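Local coordinates for 3-oxoacyl-(acyl-carrier protein) synthase II (Thermus thermophilus, PDB 1J3N), which probably catalyses the decarboxylative condensation of malonyl-ACP with a growing acyl chain, the carbon-adding step of bacterial fatty acid elongation, at residues 101-115 with 127-141. Sequence-based numbering, arbitrary orientation.
Sequences LVGTGIGGMETWEAQ and ISPFFIPMMIANMAS
Phe131 drives the CZ corner of its ring against one face of the Trp112 indole in a T-shaped stack, the ring centroids 5.1 Å apart and the planes at 83°. Its chi1 of 170°, which sets CG anti to the backbone N, carries the ring toward the first two turns of helix 109-122. The same ring meets Thr111 CG2 near its plane, while the bent chain of Gln115 slides past it, Gln115 CG 3.4 Å from Phe131 CD1. Met135 lies over the indole face that Phe131 also touches: its SD sits obliquely near the five-membered ring, 3.4 Å from Trp112 NE1, a Met-aromatic contact. Trp112 also stacks on Trp112 of the second subunit, which ties this cluster to the dimer interface. Helix segments 109-115 and 131-135 run roughly antiparallel (153°); between them Thr111 OG1 rests near the methyl end of Met134 and hydrogen-bonds to Asp69. Farther along, Thr104 CG2 presses tightly on Ala137 CB.

Polar links flank this cluster along the chain. Gly108, the N-cap of helix 109-122, donates from N to Met135 O at 3.0 Å; a bound water joins that carbonyl to Ile106 O and to Trp112 NE1, meeting the indole edge in plane. At one end Ser128 N points almost straight at Gln115 OE1 (2.8 Å), but from above the amide plane. At the other, Val102 N donates to Ser141 OG (2.9 Å), which is also bonded to Ser155 O, and a second water bridges Val102 O, Ala137 O and Ser141 N. Strand 98-103, part of the central sheet of this thiolase-type fold, is thereby pinned to helix 139-148. Met135 O thus accepts from both Gly108 N and the water that holds Trp112 NE1, which probably limits rotation of the indole at the subunit interface.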
loop_
_atom_site.group_PDB
_atom_site.type_symbol
_atom_site.label_atom_id
_atom_site.label_comp_id
_atom_site.label_asym_id
_atom_site.label_seq_id
_atom_site.Cartn_x
_atom_site.Cartn_y
_atom_site.Cartn_z
ATOM N N LEU A 101 -7.628 -1.900 -7.205
ATOM C CA LEU A 101 -7.016 -1.618 -5.917
ATOM C C LEU A 101 -7.247 -2.779 -4.953
ATOM O O LEU A 101 -8.127 -2.728 -4.091
ATOM C CB LEU A 101 -7.596 -0.328 -5.325
ATOM C CG LEU A 101 -6.587 0.626 -4.648
ATOM C CD1 LEU A 101 -7.331 1.815 -4.044
ATOM C CD2 LEU A 101 -5.808 -0.104 -3.568
ATOM N N VAL A 102 -6.456 -3.829 -5.113
ATOM C CA VAL A 102 -6.561 -4.999 -4.251
ATOM C C VAL A 102 -5.298 -5.034 -3.410
ATOM O O VAL A 102 -4.191 -5.172 -3.938
ATOM C CB VAL A 102 -6.685 -6.286 -5.075
ATOM C CG1 VAL A 102 -6.843 -7.489 -4.148
ATOM C CG2 VAL A 102 -7.895 -6.185 -5.996
ATOM N N GLY A 103 -5.461 -4.868 -2.103
ATOM C CA GLY A 103 -4.304 -4.868 -1.230
ATOM C C GLY A 103 -4.015 -6.235 -0.645
ATOM O O GLY A 103 -4.754 -7.194 -0.878
ATOM N N THR A 104 -2.923 -6.320 0.105
ATOM C CA THR A 104 -2.521 -7.559 0.757
ATOM C C THR A 104 -1.674 -7.138 1.953
ATOM O O THR A 104 -1.146 -6.035 1.975
ATOM C CB THR A 104 -1.685 -8.443 -0.196
ATOM O OG1 THR A 104 -1.339 -9.663 0.460
ATOM C CG2 THR A 104 -0.416 -7.715 -0.619
ATOM N N GLY A 105 -1.554 -7.997 2.956
ATOM C CA GLY A 105 -0.756 -7.634 4.111
ATOM C C GLY A 105 0.684 -8.111 4.022
ATOM O O GLY A 105 1.612 -7.396 4.428
ATOM N N ILE A 106 0.871 -9.309 3.470
ATOM C CA ILE A 106 2.188 -9.934 3.355
ATOM C C ILE A 106 2.664 -10.171 1.916
ATOM O O ILE A 106 3.865 -10.141 1.642
ATOM C CB ILE A 106 2.180 -11.295 4.104
ATOM C CG1 ILE A 106 1.977 -11.054 5.601
ATOM C CG2 ILE A 106 3.467 -12.064 3.846
ATOM C CD1 ILE A 106 2.051 -12.319 6.434
ATOM N N GLY A 107 1.733 -10.435 1.003
ATOM C CA GLY A 107 2.117 -10.676 -0.377
ATOM C C GLY A 107 2.478 -12.129 -0.637
ATOM O O GLY A 107 1.866 -13.028 -0.070
ATOM N N GLY A 108 3.489 -12.359 -1.471
ATOM C CA GLY A 108 3.885 -13.717 -1.817
ATOM C C GLY A 108 4.641 -14.525 -0.779
ATOM O O GLY A 108 5.817 -14.841 -0.963
ATOM N N MET A 109 3.955 -14.888 0.295
ATOM C CA MET A 109 4.548 -15.665 1.379
ATOM C C MET A 109 5.167 -17.000 0.918
ATOM O O MET A 109 6.283 -17.333 1.311
ATOM C CB MET A 109 3.487 -15.923 2.452
ATOM C CG MET A 109 4.030 -16.396 3.795
ATOM S SD MET A 109 5.137 -15.202 4.585
ATOM C CE MET A 109 6.537 -16.267 4.923
ATOM N N GLU A 110 4.452 -17.768 0.097
ATOM C CA GLU A 110 4.993 -19.044 -0.374
ATOM C C GLU A 110 6.234 -18.821 -1.232
ATOM O O GLU A 110 7.217 -19.560 -1.127
ATOM C CB GLU A 110 3.956 -19.825 -1.189
ATOM C CG GLU A 110 2.716 -20.263 -0.423
ATOM C CD GLU A 110 1.883 -21.285 -1.194
ATOM O OE1 GLU A 110 1.846 -21.236 -2.447
ATOM O OE2 GLU A 110 1.255 -22.137 -0.544
ATOM N N THR A 111 6.186 -17.792 -2.075
ATOM C CA THR A 111 7.303 -17.464 -2.950
ATOM C C THR A 111 8.522 -17.071 -2.127
ATOM O O THR A 111 9.656 -17.426 -2.460
ATOM C CB THR A 111 6.930 -16.310 -3.918
ATOM O OG1 THR A 111 5.903 -16.755 -4.812
ATOM C CG2 THR A 111 8.147 -15.871 -4.731
ATOM N N TRP A 112 8.287 -16.344 -1.041
ATOM C CA TRP A 112 9.378 -15.926 -0.175
ATOM C C TRP A 112 10.108 -17.141 0.397
ATOM O O TRP A 112 11.336 -17.157 0.467
ATOM C CB TRP A 112 8.855 -15.053 0.972
ATOM C CG TRP A 112 8.907 -13.568 0.698
ATOM C CD1 TRP A 112 7.846 -12.724 0.505
ATOM C CD2 TRP A 112 10.083 -12.747 0.664
ATOM N NE1 TRP A 112 8.291 -11.427 0.360
ATOM C CE2 TRP A 112 9.659 -11.414 0.452
ATOM C CE3 TRP A 112 11.452 -13.011 0.790
ATOM C CZ2 TRP A 112 10.562 -10.341 0.371
ATOM C CZ3 TRP A 112 12.353 -11.943 0.708
ATOM C CH2 TRP A 112 11.899 -10.626 0.500
ATOM N N GLU A 113 9.354 -18.159 0.808
ATOM C CA GLU A 113 9.967 -19.363 1.374
ATOM C C GLU A 113 10.694 -20.174 0.312
ATOM O O GLU A 113 11.798 -20.662 0.546
ATOM C CB GLU A 113 8.910 -20.247 2.042
ATOM C CG GLU A 113 8.230 -19.599 3.243
ATOM C CD GLU A 113 7.378 -20.579 4.028
ATOM O OE1 GLU A 113 6.714 -20.151 4.997
ATOM O OE2 GLU A 113 7.374 -21.778 3.679
ATOM N N ALA A 114 10.075 -20.309 -0.856
ATOM C CA ALA A 114 10.664 -21.074 -1.950
ATOM C C ALA A 114 11.967 -20.455 -2.458
ATOM O O ALA A 114 12.981 -21.138 -2.568
ATOM C CB ALA A 114 9.663 -21.203 -3.096
ATOM N N GLN A 115 11.942 -19.159 -2.752
ATOM C CA GLN A 115 13.125 -18.482 -3.259
ATOM C C GLN A 115 14.207 -18.240 -2.208
ATOM O O GLN A 115 15.397 -18.313 -2.515
ATOM C CB GLN A 115 12.724 -17.167 -3.940
ATOM C CG GLN A 115 11.902 -17.382 -5.206
ATOM C CD GLN A 115 12.611 -18.274 -6.215
ATOM O OE1 GLN A 115 13.772 -18.041 -6.557
ATOM N NE2 GLN A 115 11.909 -19.297 -6.705
ATOM N N ILE A 127 18.405 -17.347 -8.006
ATOM C CA ILE A 127 17.063 -16.903 -7.646
ATOM C C ILE A 127 16.298 -16.778 -8.954
ATOM O O ILE A 127 16.862 -16.378 -9.968
ATOM C CB ILE A 127 17.089 -15.525 -6.941
ATOM C CG1 ILE A 127 17.858 -15.631 -5.621
ATOM C CG2 ILE A 127 15.654 -15.027 -6.710
ATOM C CD1 ILE A 127 18.016 -14.312 -4.885
ATOM N N SER A 128 15.023 -17.135 -8.937
ATOM C CA SER A 128 14.193 -17.058 -10.130
ATOM C C SER A 128 14.002 -15.620 -10.587
ATOM O O SER A 128 13.877 -14.722 -9.766
ATOM C CB SER A 128 12.822 -17.665 -9.844
ATOM O OG SER A 128 11.919 -17.403 -10.898
ATOM N N PRO A 129 13.996 -15.382 -11.910
ATOM C CA PRO A 129 13.801 -14.010 -12.398
ATOM C C PRO A 129 12.343 -13.591 -12.219
ATOM O O PRO A 129 11.959 -12.466 -12.547
ATOM C CB PRO A 129 14.218 -14.094 -13.866
ATOM C CG PRO A 129 13.899 -15.504 -14.234
ATOM C CD PRO A 129 14.366 -16.287 -13.012
ATOM N N PHE A 130 11.534 -14.505 -11.690
ATOM C CA PHE A 130 10.131 -14.216 -11.440
ATOM C C PHE A 130 9.892 -14.006 -9.942
ATOM O O PHE A 130 8.753 -13.821 -9.510
ATOM C CB PHE A 130 9.251 -15.361 -11.953
ATOM C CG PHE A 130 9.311 -15.543 -13.442
ATOM C CD1 PHE A 130 8.688 -14.633 -14.294
ATOM C CD2 PHE A 130 10.015 -16.607 -13.995
ATOM C CE1 PHE A 130 8.769 -14.779 -15.680
ATOM C CE2 PHE A 130 10.102 -16.764 -15.376
ATOM C CZ PHE A 130 9.477 -15.844 -16.223
ATOM N N PHE A 131 10.956 -14.040 -9.151
ATOM C CA PHE A 131 10.803 -13.848 -7.710
ATOM C C PHE A 131 10.133 -12.509 -7.401
ATOM O O PHE A 131 9.074 -12.472 -6.782
ATOM C CB PHE A 131 12.158 -13.923 -7.000
ATOM C CG PHE A 131 12.107 -13.498 -5.556
ATOM C CD1 PHE A 131 11.177 -14.058 -4.683
ATOM C CD2 PHE A 131 12.968 -12.521 -5.075
ATOM C CE1 PHE A 131 11.103 -13.645 -3.355
ATOM C CE2 PHE A 131 12.900 -12.103 -3.740
ATOM C CZ PHE A 131 11.966 -12.667 -2.884
ATOM N N ILE A 132 10.744 -11.414 -7.843
ATOM C CA ILE A 132 10.184 -10.086 -7.584
ATOM C C ILE A 132 8.733 -9.943 -8.059
ATOM O O ILE A 132 7.855 -9.578 -7.277
ATOM C CB ILE A 132 11.054 -8.966 -8.232
ATOM C CG1 ILE A 132 12.453 -8.964 -7.608
ATOM C CG2 ILE A 132 10.389 -7.599 -8.043
ATOM C CD1 ILE A 132 12.443 -8.843 -6.097
ATOM N N PRO A 133 8.463 -10.230 -9.346
ATOM C CA PRO A 133 7.107 -10.125 -9.903
ATOM C C PRO A 133 6.069 -11.005 -9.201
ATOM O O PRO A 133 4.884 -10.683 -9.188
ATOM C CB PRO A 133 7.294 -10.548 -11.360
ATOM C CG PRO A 133 8.703 -10.177 -11.655
ATOM C CD PRO A 133 9.431 -10.588 -10.400
ATOM N N MET A 134 6.503 -12.125 -8.636
ATOM C CA MET A 134 5.567 -13.018 -7.964
ATOM C C MET A 134 5.322 -12.663 -6.500
ATOM O O MET A 134 4.242 -12.910 -5.973
ATOM C CB MET A 134 6.061 -14.475 -8.042
ATOM C CG MET A 134 6.009 -15.111 -9.431
ATOM S SD MET A 134 6.604 -16.831 -9.394
ATOM C CE MET A 134 5.335 -17.621 -8.384
ATOM N N MET A 135 6.311 -12.064 -5.842
ATOM C CA MET A 135 6.155 -11.753 -4.425
ATOM C C MET A 135 5.676 -10.360 -3.998
ATOM O O MET A 135 5.020 -10.238 -2.959
ATOM C CB MET A 135 7.457 -12.095 -3.682
ATOM C CG MET A 135 8.563 -11.051 -3.783
ATOM S SD MET A 135 8.379 -9.729 -2.562
ATOM C CE MET A 135 9.881 -8.754 -2.922
ATOM N N ILE A 136 5.975 -9.318 -4.772
ATOM C CA ILE A 136 5.572 -7.972 -4.363
ATOM C C ILE A 136 4.065 -7.709 -4.328
ATOM O O ILE A 136 3.312 -8.166 -5.184
ATOM C CB ILE A 136 6.299 -6.881 -5.199
ATOM C CG1 ILE A 136 5.992 -7.024 -6.685
ATOM C CG2 ILE A 136 7.810 -7.002 -4.991
ATOM C CD1 ILE A 136 6.652 -5.946 -7.531
ATOM N N ALA A 137 3.646 -6.956 -3.314
ATOM C CA ALA A 137 2.238 -6.639 -3.057
ATOM C C ALA A 137 1.392 -6.073 -4.181
ATOM O O ALA A 137 0.216 -6.409 -4.291
ATOM C CB ALA A 137 2.137 -5.704 -1.832
ATOM N N ASN A 138 1.975 -5.212 -5.005
ATOM C CA ASN A 138 1.237 -4.581 -6.090
ATOM C C ASN A 138 0.896 -5.501 -7.257
ATOM O O ASN A 138 0.261 -5.065 -8.220
ATOM C CB ASN A 138 2.033 -3.385 -6.611
ATOM C CG ASN A 138 3.399 -3.789 -7.155
ATOM O OD1 ASN A 138 3.624 -3.799 -8.368
ATOM N ND2 ASN A 138 4.310 -4.137 -6.257
ATOM N N MET A 139 1.301 -6.767 -7.184
ATOM C CA MET A 139 1.024 -7.670 -8.297
ATOM C C MET A 139 -0.403 -8.209 -8.377
ATOM O O MET A 139 -0.791 -8.763 -9.399
ATOM C CB MET A 139 2.026 -8.821 -8.312
ATOM C CG MET A 139 3.442 -8.371 -8.619
ATOM S SD MET A 139 3.543 -7.287 -10.043
ATOM C CE MET A 139 3.343 -8.435 -11.375
ATOM N N ALA A 140 -1.182 -8.054 -7.311
ATOM C CA ALA A 140 -2.568 -8.493 -7.349
ATOM C C ALA A 140 -3.325 -7.468 -8.203
ATOM O O ALA A 140 -4.062 -7.822 -9.119
ATOM C CB ALA A 140 -3.144 -8.550 -5.947
ATOM N N SER A 141 -3.134 -6.191 -7.902
ATOM C CA SER A 141 -3.769 -5.130 -8.674
ATOM C C SER A 141 -3.284 -5.182 -10.125
ATOM O O SER A 141 -4.086 -5.187 -11.060
ATOM C CB SER A 141 -3.441 -3.763 -8.077
ATOM O OG SER A 141 -4.178 -3.543 -6.885
HETATM O O HOH W 1 -1.944 -5.421 -5.243
HETATM O O HOH W 2 5.979 -9.694 -0.257
#